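Local atomic coordinates of protein adenylyltransferase MntA (Aphanizomenon flos-aquae 2012/KM1/D3, PDB entry 7AE2), a protein that neutralises its cognate HEPN ribonuclease toxin HepT by transferring two AMP units in succession from ATP to a toxin tyrosine. Residues B[96-102]-B[119-125]. Residues are numbered along the deposited sequence.
Sequences LIAHFVA and FQQRVLL
Residues 96-102 are helical throughout. Residues 119-123 end a second helix, and the chain turns extended at L124 (phi/psi -69/131) and L125 (-98/150). The helix axes approach to 9.1 Å and run roughly antiparallel (signed crossing angle -141°). The CA atoms of H99 and L124 are 4.9 Å apart, those of A102 and Q120 5.1 Å. The close fit relies on two small residues, A98 and A102, whose CB atoms point at the second helix. V123 wedges against both: its CB lies 3.8 Å from A98 CB, its CG2 3.6 Å from A102 CB. The F119 ring (chi1 t) fills the hollow bordered by A98, V101 and A102, with CE2 3.6 Å from A102 CB. The H99 side chain lies against L124 and L125, its ND1 3.6 Å from both L124 CD2 and L125 CB. L96 CD1 meets L125 CD1 at 4.4 Å. Two hydrogen bonds tie the segments together. Q120 NE2 donates to A102 O at 2.6 Å. H99 (chi1 t) turns ND1 toward the chain just past the helix end and accepts from L125 N at 3.0 Å. Helix 95-104, linking strands 85-89 and 106-110 of the polymerase-beta-type nucleotidyltransferase sheet, packs on helix 115-123, which follows the last strand. V101 touches V29 and F31 of strand 25-31, and F119 touches M27. L96, H99 and L125 meet helix 127-148; L96 and F100 pack on the HEPN toxin chain.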
loop_
_atom_site.group_PDB
_atom_site.type_symbol
_atom_site.label_atom_id
_atom_site.label_comp_id
_atom_site.label_asym_id
_atom_site.label_seq_id
_atom_site.Cartn_x
_atom_site.Cartn_y
_atom_site.Cartn_z
ATOM N N LEU B 96 2.033 -24.623 1.776
ATOM C CA LEU B 96 3.112 -24.094 2.598
ATOM C C LEU B 96 2.577 -23.151 3.671
ATOM O O LEU B 96 3.008 -23.219 4.828
ATOM C CB LEU B 96 4.138 -23.396 1.705
ATOM C CG LEU B 96 5.533 -23.259 2.295
ATOM C CD1 LEU B 96 6.107 -24.631 2.644
ATOM C CD2 LEU B 96 6.430 -22.523 1.319
ATOM N N ILE B 97 1.652 -22.257 3.312
ATOM C CA ILE B 97 1.102 -21.334 4.302
ATOM C C ILE B 97 0.309 -22.092 5.362
ATOM O O ILE B 97 0.380 -21.776 6.556
ATOM C CB ILE B 97 0.242 -20.256 3.615
ATOM N N ALA B 98 -0.456 -23.106 4.951
ATOM C CA ALA B 98 -1.236 -23.867 5.922
ATOM C C ALA B 98 -0.339 -24.610 6.903
ATOM O O ALA B 98 -0.719 -24.815 8.062
ATOM C CB ALA B 98 -2.168 -24.846 5.208
ATOM N N HIS B 99 0.856 -25.006 6.461
ATOM C CA HIS B 99 1.783 -25.709 7.340
ATOM C C HIS B 99 2.241 -24.818 8.489
ATOM O O HIS B 99 2.189 -25.215 9.658
ATOM C CB HIS B 99 2.982 -26.209 6.535
ATOM C CG HIS B 99 4.115 -26.697 7.381
ATOM N ND1 HIS B 99 4.091 -27.916 8.023
ATOM C CD2 HIS B 99 5.299 -26.126 7.702
ATOM C CE1 HIS B 99 5.215 -28.079 8.697
ATOM N NE2 HIS B 99 5.965 -27.006 8.521
ATOM N N PHE B 100 2.692 -23.601 8.173
ATOM C CA PHE B 100 3.214 -22.721 9.213
ATOM C C PHE B 100 2.102 -22.157 10.088
ATOM O O PHE B 100 2.340 -21.842 11.260
ATOM C CB PHE B 100 4.033 -21.594 8.584
ATOM C CG PHE B 100 5.307 -22.064 7.940
ATOM C CD1 PHE B 100 6.425 -22.344 8.709
ATOM C CD2 PHE B 100 5.387 -22.232 6.567
ATOM C CE1 PHE B 100 7.600 -22.782 8.121
ATOM C CE2 PHE B 100 6.559 -22.670 5.973
ATOM C CZ PHE B 100 7.665 -22.944 6.752
ATOM N N VAL B 101 0.889 -22.021 9.548
ATOM C CA VAL B 101 -0.238 -21.614 10.379
ATOM C C VAL B 101 -0.567 -22.703 11.394
ATOM O O VAL B 101 -0.860 -22.417 12.561
ATOM C CB VAL B 101 -1.453 -21.260 9.499
ATOM C CG1 VAL B 101 -2.705 -21.106 10.349
ATOM C CG2 VAL B 101 -1.182 -19.979 8.722
ATOM N N ALA B 102 -0.503 -23.970 10.975
ATOM C CA ALA B 102 -0.753 -25.070 11.900
ATOM C C ALA B 102 0.393 -25.250 12.888
ATOM O O ALA B 102 0.167 -25.669 14.028
ATOM C CB ALA B 102 -0.993 -26.364 11.126
ATOM N N PHE B 119 -7.304 -29.714 11.776
ATOM C CA PHE B 119 -6.610 -28.897 10.787
ATOM C C PHE B 119 -5.117 -29.206 10.771
ATOM O O PHE B 119 -4.516 -29.353 9.701
ATOM C CB PHE B 119 -6.858 -27.415 11.071
ATOM C CG PHE B 119 -5.960 -26.488 10.303
ATOM C CD1 PHE B 119 -6.113 -26.324 8.937
ATOM C CD2 PHE B 119 -4.968 -25.772 10.952
ATOM C CE1 PHE B 119 -5.288 -25.469 8.232
ATOM C CE2 PHE B 119 -4.142 -24.915 10.253
ATOM C CZ PHE B 119 -4.301 -24.763 8.891
ATOM N N GLN B 120 -4.504 -29.320 11.952
ATOM C CA GLN B 120 -3.074 -29.605 12.022
ATOM C C GLN B 120 -2.752 -30.973 11.431
ATOM O O GLN B 120 -1.779 -31.118 10.683
ATOM C CB GLN B 120 -2.589 -29.517 13.468
ATOM C CG GLN B 120 -2.550 -28.103 14.023
ATOM C CD GLN B 120 -2.074 -28.057 15.459
ATOM O OE1 GLN B 120 -2.553 -28.809 16.308
ATOM N NE2 GLN B 120 -1.120 -27.177 15.739
ATOM N N GLN B 121 -3.561 -31.986 11.750
ATOM C CA GLN B 121 -3.323 -33.321 11.212
ATOM C C GLN B 121 -3.473 -33.355 9.698
ATOM O O GLN B 121 -2.906 -34.232 9.036
ATOM C CB GLN B 121 -4.281 -34.328 11.853
ATOM C CG GLN B 121 -4.177 -34.423 13.363
ATOM C CD GLN B 121 -2.806 -34.871 13.824
ATOM O OE1 GLN B 121 -2.334 -35.947 13.455
ATOM N NE2 GLN B 121 -2.153 -34.041 14.629
ATOM N N ARG B 122 -4.225 -32.413 9.134
ATOM C CA ARG B 122 -4.534 -32.419 7.712
ATOM C C ARG B 122 -3.507 -31.670 6.871
ATOM O O ARG B 122 -3.291 -32.033 5.707
ATOM C CB ARG B 122 -5.926 -31.818 7.484
ATOM C CG ARG B 122 -6.416 -31.869 6.047
ATOM C CD ARG B 122 -7.887 -31.481 5.936
ATOM N NE ARG B 122 -8.152 -30.130 6.428
ATOM C CZ ARG B 122 -8.723 -29.858 7.598
ATOM N NH1 ARG B 122 -9.094 -30.844 8.403
ATOM N NH2 ARG B 122 -8.925 -28.599 7.962
ATOM N N VAL B 123 -2.857 -30.646 7.421
ATOM C CA VAL B 123 -2.015 -29.756 6.627
ATOM C C VAL B 123 -0.551 -29.770 7.040
ATOM O O VAL B 123 0.277 -29.187 6.324
ATOM C CB VAL B 123 -2.548 -28.306 6.653
ATOM C CG1 VAL B 123 -4.033 -28.273 6.312
ATOM C CG2 VAL B 123 -2.284 -27.667 8.003
ATOM N N LEU B 124 -0.189 -30.402 8.155
ATOM C CA LEU B 124 1.202 -30.389 8.593
ATOM C C LEU B 124 2.076 -31.206 7.649
ATOM O O LEU B 124 1.756 -32.353 7.321
ATOM C CB LEU B 124 1.321 -30.924 10.020
ATOM C CG LEU B 124 1.158 -29.890 11.136
ATOM C CD1 LEU B 124 1.224 -30.555 12.504
ATOM C CD2 LEU B 124 2.218 -28.806 11.013
ATOM N N LEU B 125 3.184 -30.611 7.217
ATOM C CA LEU B 125 4.128 -31.248 6.313
ATOM C C LEU B 125 5.292 -31.846 7.093
ATOM O O LEU B 125 5.678 -31.343 8.152
ATOM C CB LEU B 125 4.665 -30.246 5.286
ATOM C CG LEU B 125 3.665 -29.619 4.316
ATOM C CD1 LEU B 125 4.355 -28.574 3.457
ATOM C CD2 LEU B 125 3.022 -30.691 3.449
#